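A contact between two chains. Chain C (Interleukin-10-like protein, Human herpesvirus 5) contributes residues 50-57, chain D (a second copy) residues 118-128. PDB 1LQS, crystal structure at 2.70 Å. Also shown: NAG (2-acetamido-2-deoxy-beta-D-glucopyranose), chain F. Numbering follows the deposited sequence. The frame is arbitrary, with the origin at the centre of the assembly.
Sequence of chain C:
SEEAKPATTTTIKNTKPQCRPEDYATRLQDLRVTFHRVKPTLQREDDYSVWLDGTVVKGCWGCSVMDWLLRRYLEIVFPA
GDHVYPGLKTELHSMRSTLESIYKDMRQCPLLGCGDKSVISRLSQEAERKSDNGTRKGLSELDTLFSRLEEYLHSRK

Chain C, residues 50-57: VWLDGTVV
Chain D 118-128: SVISRLSQEAE

An irregular loop of chain C lies against a helix in the second copy of the protein, an apolar contact pinned by one tryptophan hydrogen bond and one salt bridge, with 371 Å² buried between the stretches. Chain D 118-128 is helical throughout, whereas chain C 50-57 forms neither helix nor strand. The register is antiparallel in sequence: Trp C51 CA lies 6.8 Å from Leu D123 CA, and Val C56 CA lies 7.0 Å from Val D119 CA. Trp C51 (phi/psi -98/-63, chi1 t, chi2 43°) starts sideways but carries its indole to the helix, where NE1 donates to Leu D123 O at 3.0 Å and a nearly straight 170°. That carbonyl also accepts the helical bond from Ala D127 N (N to O, 2.9 Å), so the indole adds to the helix bonding without replacing it. Leu D123 (m, t) lays CD2 over one indole face, 3.8 Å from the five-membered ring centroid, a CH-pi contact; Ala D127 CB sits 4.0 Å from Trp C51 CZ2. Glu D126 OE1 lies at the ring edge, 3.9 Å from Trp C51 CD1. Leu D123 also joins the other apolar side chains: its CD2 is 4.1 Å from Leu C52 CD2 (m, t), and its CD1 is 3.7 Å from Val C56 CG2 (p). Val D119 (t), pointing toward the loop, places CG1 3.9 Å from Val C56 O. Arg D122 (t, t, p, chi4 71°) reaches Asp C53 (p), with NH1 3.5 Å from OD2; the oxygen lies well out of the guanidinium plane, so charge attraction alone operates. Asp C53 OD1 meanwhile braces the loop, accepting from Thr C55 N (3.1 Å), Thr C55 OG1 (3.2 Å) and Val C56 N (3.3 Å).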

ATOM      1  N   VAL C  50       5.205  13.188  22.807  1.00 40.02           N
ATOM      2  CA  VAL C  50       4.755  13.247  21.430  1.00 38.87           C
ATOM      3  C   VAL C  50       3.471  12.455  21.272  1.00 40.92           C
ATOM      4  O   VAL C  50       3.397  11.305  21.679  1.00 43.00           O
ATOM      5  CB  VAL C  50       5.800  12.644  20.500  1.00 37.62           C
ATOM      6  CG1 VAL C  50       5.228  12.459  19.118  1.00 39.79           C
ATOM      7  CG2 VAL C  50       7.016  13.525  20.458  1.00 39.47           C
ATOM      8  N   TRP C  51       2.459  13.085  20.688  1.00 42.12           N
ATOM      9  CA  TRP C  51       1.167  12.464  20.433  1.00 41.41           C
ATOM     10  C   TRP C  51       1.239  12.038  18.964  1.00 43.49           C
ATOM     11  O   TRP C  51       1.198  10.851  18.649  1.00 44.49           O
ATOM     12  CB  TRP C  51       0.063  13.494  20.656  1.00 41.21           C
ATOM     13  CG  TRP C  51      -1.329  13.007  20.452  1.00 41.48           C
ATOM     14  CD1 TRP C  51      -1.846  11.827  20.878  1.00 40.99           C
ATOM     15  CD2 TRP C  51      -2.419  13.733  19.851  1.00 41.21           C
ATOM     16  NE1 TRP C  51      -3.190  11.769  20.591  1.00 42.33           N
ATOM     17  CE2 TRP C  51      -3.570  12.924  19.961  1.00 39.97           C
ATOM     18  CE3 TRP C  51      -2.531  14.991  19.234  1.00 39.69           C
ATOM     19  CZ2 TRP C  51      -4.824  13.321  19.477  1.00 37.97           C
ATOM     20  CZ3 TRP C  51      -3.785  15.391  18.748  1.00 39.05           C
ATOM     21  CH2 TRP C  51      -4.913  14.552  18.876  1.00 39.13           C
ATOM     22  N   LEU C  52       1.380  13.011  18.068  1.00 43.87           N
ATOM     23  CA  LEU C  52       1.493  12.715  16.644  1.00 44.32           C
ATOM     24  C   LEU C  52       2.953  12.403  16.268  1.00 45.03           C
ATOM     25  O   LEU C  52       3.675  13.296  15.832  1.00 45.39           O
ATOM     26  CB  LEU C  52       1.016  13.913  15.825  1.00 43.41           C
ATOM     27  CG  LEU C  52      -0.301  14.545  16.268  1.00 44.07           C
ATOM     28  CD1 LEU C  52      -0.651  15.678  15.330  1.00 43.64           C
ATOM     29  CD2 LEU C  52      -1.410  13.507  16.280  1.00 44.46           C
ATOM     30  N   ASP C  53       3.398  11.158  16.433  1.00 44.94           N
ATOM     31  CA  ASP C  53       4.774  10.840  16.066  1.00 45.28           C
ATOM     32  C   ASP C  53       4.987  10.834  14.547  1.00 45.12           C
ATOM     33  O   ASP C  53       4.145  11.329  13.801  1.00 45.51           O
ATOM     34  CB  ASP C  53       5.229   9.510  16.677  1.00 46.31           C
ATOM     35  CG  ASP C  53       4.325   8.349  16.326  1.00 46.59           C
ATOM     36  OD1 ASP C  53       4.063   8.120  15.129  1.00 47.75           O
ATOM     37  OD2 ASP C  53       3.894   7.646  17.261  1.00 49.89           O
ATOM     38  N   GLY C  54       6.103  10.270  14.091  1.00 43.87           N
ATOM     39  CA  GLY C  54       6.402  10.277  12.667  1.00 43.15           C
ATOM     40  C   GLY C  54       5.832   9.241  11.707  1.00 43.40           C
ATOM     41  O   GLY C  54       6.236   9.193  10.550  1.00 45.69           O
ATOM     42  N   THR C  55       4.907   8.400  12.138  1.00 43.29           N
ATOM     43  CA  THR C  55       4.347   7.403  11.224  1.00 41.44           C
ATOM     44  C   THR C  55       2.843   7.528  11.254  1.00 39.89           C
ATOM     45  O   THR C  55       2.162   7.126  10.327  1.00 39.91           O
ATOM     46  CB  THR C  55       4.727   5.982  11.641  1.00 43.69           C
ATOM     47  OG1 THR C  55       4.200   5.711  12.953  1.00 42.30           O
ATOM     48  CG2 THR C  55       6.250   5.822  11.628  1.00 41.22           C
ATOM     49  N   VAL C  56       2.355   8.115  12.338  1.00 36.91           N
ATOM     50  CA  VAL C  56       0.946   8.347  12.594  1.00 34.36           C
ATOM     51  C   VAL C  56       0.060   8.384  11.360  1.00 35.44           C
ATOM     52  O   VAL C  56      -1.045   7.833  11.356  1.00 35.08           O
ATOM     53  CB  VAL C  56       0.774   9.673  13.365  1.00 32.61           C
ATOM     54  CG1 VAL C  56       0.949  10.847  12.420  1.00 29.93           C
ATOM     55  CG2 VAL C  56      -0.579   9.716  14.063  1.00 31.57           C
ATOM     56  N   VAL C  57       0.547   9.029  10.307  1.00 35.34           N
ATOM     57  CA  VAL C  57      -0.224   9.175   9.087  1.00 34.98           C
ATOM     58  C   VAL C  57       0.395   8.438   7.888  1.00 35.58           C
ATOM     59  O   VAL C  57      -0.048   8.580   6.747  1.00 33.25           O
ATOM     60  CB  VAL C  57      -0.457  10.709   8.840  1.00 34.83           C
ATOM     61  CG1 VAL C  57      -0.126  11.113   7.416  1.00 35.50           C
ATOM     62  CG2 VAL C  57      -1.903  11.062   9.187  1.00 33.91           C
TER
ATOM     63  N   SER D 118      -6.215   0.391  14.963  1.00 53.67           N
ATOM     64  CA  SER D 118      -5.245   0.393  16.052  1.00 52.41           C
ATOM     65  C   SER D 118      -4.601   1.753  16.303  1.00 50.59           C
ATOM     66  O   SER D 118      -4.487   2.179  17.452  1.00 50.43           O
ATOM     67  CB  SER D 118      -4.141  -0.631  15.787  1.00 52.56           C
ATOM     68  OG  SER D 118      -3.221  -0.156  14.816  1.00 53.73           O
ATOM     69  N   VAL D 119      -4.161   2.423  15.240  1.00 48.41           N
ATOM     70  CA  VAL D 119      -3.520   3.728  15.399  1.00 46.99           C
ATOM     71  C   VAL D 119      -4.509   4.734  15.984  1.00 45.20           C
ATOM     72  O   VAL D 119      -4.153   5.522  16.857  1.00 44.62           O
ATOM     73  CB  VAL D 119      -2.960   4.268  14.045  1.00 46.93           C
ATOM     74  CG1 VAL D 119      -2.216   5.584  14.270  1.00 45.38           C
ATOM     75  CG2 VAL D 119      -2.031   3.228  13.414  1.00 45.11           C
ATOM     76  N   ILE D 120      -5.749   4.703  15.508  1.00 43.83           N
ATOM     77  CA  ILE D 120      -6.759   5.610  16.026  1.00 42.59           C
ATOM     78  C   ILE D 120      -7.025   5.314  17.497  1.00 43.49           C
ATOM     79  O   ILE D 120      -7.349   6.216  18.259  1.00 45.49           O
ATOM     80  CB  ILE D 120      -8.075   5.504  15.236  1.00 40.80           C
ATOM     81  CG1 ILE D 120      -7.808   5.865  13.782  1.00 39.27           C
ATOM     82  CG2 ILE D 120      -9.138   6.426  15.842  1.00 37.77           C
ATOM     83  CD1 ILE D 120      -9.056   6.124  12.982  1.00 39.34           C
ATOM     84  N   SER D 121      -6.887   4.054  17.895  1.00 44.31           N
ATOM     85  CA  SER D 121      -7.087   3.669  19.290  1.00 45.09           C
ATOM     86  C   SER D 121      -6.045   4.361  20.156  1.00 45.08           C
ATOM     87  O   SER D 121      -6.384   5.090  21.089  1.00 46.20           O
ATOM     88  CB  SER D 121      -6.942   2.157  19.469  1.00 47.33           C
ATOM     89  OG  SER D 121      -7.965   1.451  18.790  1.00 50.93           O
ATOM     90  N   ARG D 122      -4.775   4.131  19.848  1.00 44.17           N
ATOM     91  CA  ARG D 122      -3.709   4.749  20.614  1.00 45.51           C
ATOM     92  C   ARG D 122      -3.911   6.260  20.772  1.00 45.76           C
ATOM     93  O   ARG D 122      -3.954   6.770  21.896  1.00 45.86           O
ATOM     94  CB  ARG D 122      -2.348   4.463  19.969  1.00 45.86           C
ATOM     95  CG  ARG D 122      -1.161   5.147  20.672  1.00 49.06           C
ATOM     96  CD  ARG D 122       0.193   4.525  20.273  1.00 54.03           C
ATOM     97  NE  ARG D 122       0.469   4.598  18.829  1.00 56.34           N
ATOM     98  CZ  ARG D 122       0.759   5.720  18.170  1.00 56.85           C
ATOM     99  NH1 ARG D 122       0.819   6.875  18.817  1.00 55.61           N
ATOM    100  NH2 ARG D 122       0.977   5.689  16.859  1.00 58.04           N
ATOM    101  N   LEU D 123      -4.054   6.969  19.654  1.00 44.51           N
ATOM    102  CA  LEU D 123      -4.225   8.414  19.691  1.00 43.70           C
ATOM    103  C   LEU D 123      -5.345   8.835  20.602  1.00 44.88           C
ATOM    104  O   LEU D 123      -5.158   9.673  21.484  1.00 44.62           O
ATOM    105  CB  LEU D 123      -4.486   8.959  18.287  1.00 43.55           C
ATOM    106  CG  LEU D 123      -3.291   8.845  17.344  1.00 43.36           C
ATOM    107  CD1 LEU D 123      -3.707   9.206  15.928  1.00 43.36           C
ATOM    108  CD2 LEU D 123      -2.172   9.745  17.856  1.00 43.94           C
ATOM    109  N   SER D 124      -6.517   8.256  20.373  1.00 46.15           N
ATOM    110  CA  SER D 124      -7.701   8.565  21.163  1.00 47.25           C
ATOM    111  C   SER D 124      -7.456   8.249  22.638  1.00 48.52           C
ATOM    112  O   SER D 124      -7.742   9.053  23.525  1.00 46.99           O
ATOM    113  CB  SER D 124      -8.880   7.750  20.641  1.00 45.87           C
ATOM    114  OG  SER D 124     -10.098   8.332  21.046  1.00 45.05           O
ATOM    115  N   GLN D 125      -6.921   7.063  22.893  1.00 50.90           N
ATOM    116  CA  GLN D 125      -6.638   6.651  24.251  1.00 53.05           C
ATOM    117  C   GLN D 125      -5.716   7.668  24.912  1.00 52.02           C
ATOM    118  O   GLN D 125      -6.098   8.303  25.890  1.00 52.06           O
ATOM    119  CB  GLN D 125      -6.019   5.246  24.253  1.00 56.18           C
ATOM    120  CG  GLN D 125      -6.983   4.168  23.742  1.00 60.68           C
ATOM    121  CD  GLN D 125      -6.307   2.825  23.435  1.00 64.28           C
ATOM    122  OE1 GLN D 125      -6.936   1.904  22.886  1.00 62.71           O
ATOM    123  NE2 GLN D 125      -5.024   2.710  23.788  1.00 65.38           N
ATOM    124  N   GLU D 126      -4.516   7.843  24.365  1.00 52.17           N
ATOM    125  CA  GLU D 126      -3.551   8.791  24.925  1.00 52.38           C
ATOM    126  C   GLU D 126      -4.135  10.182  25.120  1.00 52.99           C
ATOM    127  O   GLU D 126      -3.768  10.885  26.053  1.00 53.29           O
ATOM    128  CB  GLU D 126      -2.310   8.873  24.044  1.00 51.07           C
ATOM    129  CG  GLU D 126      -1.590   7.552  23.897  1.00 50.99           C
ATOM    130  CD  GLU D 126      -0.381   7.662  23.007  1.00 52.55           C
ATOM    131  OE1 GLU D 126      -0.496   8.320  21.954  1.00 54.58           O
ATOM    132  OE2 GLU D 126       0.676   7.091  23.349  1.00 52.42           O
ATOM    133  N   ALA D 127      -5.050  10.576  24.249  1.00 54.88           N
ATOM    134  CA  ALA D 127      -5.678  11.882  24.364  1.00 57.33           C
ATOM    135  C   ALA D 127      -6.705  11.896  25.500  1.00 60.15           C
ATOM    136  O   ALA D 127      -7.004  12.947  26.072  1.00 60.60           O
ATOM    137  CB  ALA D 127      -6.348  12.252  23.054  1.00 56.37           C
ATOM    138  N   GLU D 128      -7.256  10.733  25.833  1.00 62.43           N
ATOM    139  CA  GLU D 128      -8.241  10.682  26.906  1.00 65.77           C
ATOM    140  C   GLU D 128      -7.596  10.631  28.292  1.00 65.86           C
ATOM    141  O   GLU D 128      -8.198  11.065  29.273  1.00 65.83           O
ATOM    142  CB  GLU D 128      -9.169   9.475  26.728  1.00 68.31           C
ATOM    143  CG  GLU D 128     -10.296   9.424  27.757  1.00 72.19           C
ATOM    144  CD  GLU D 128     -11.221  10.637  27.683  1.00 74.36           C
ATOM    145  OE1 GLU D 128     -10.710  11.781  27.699  1.00 75.09           O
ATOM    146  OE2 GLU D 128     -12.459  10.447  27.618  1.00 75.47           O
TER
HETATM  147  C1  NAG F 202     -12.882  14.195  30.521  1.00 90.99           C
HETATM  148  C2  NAG F 202     -13.860  15.398  30.216  1.00 89.56           C
HETATM  149  C3  NAG F 202     -15.265  14.953  30.739  1.00 87.67           C
HETATM  150  C4  NAG F 202     -15.668  13.702  29.909  1.00 87.79           C
HETATM  151  C5  NAG F 202     -14.612  12.536  30.188  1.00 87.99           C
HETATM  152  C6  NAG F 202     -14.891  11.266  29.466  1.00 90.80           C
HETATM  153  C7  NAG F 202     -13.105  17.783  30.402  1.00 83.05           C
HETATM  154  C8  NAG F 202     -12.712  18.852  31.308  1.00 74.84           C
HETATM  155  N2  NAG F 202     -13.447  16.576  30.991  1.00 84.75           N
HETATM  156  O3  NAG F 202     -16.202  16.020  30.498  1.00 84.28           O
HETATM  157  O4  NAG F 202     -16.955  13.249  30.339  1.00 86.89           O
HETATM  158  O5  NAG F 202     -13.285  13.056  29.751  1.00 84.77           O
HETATM  159  O6  NAG F 202     -14.198  10.168  30.031  1.00 91.97           O
HETATM  160  O7  NAG F 202     -13.120  17.960  29.256  1.00 76.14           O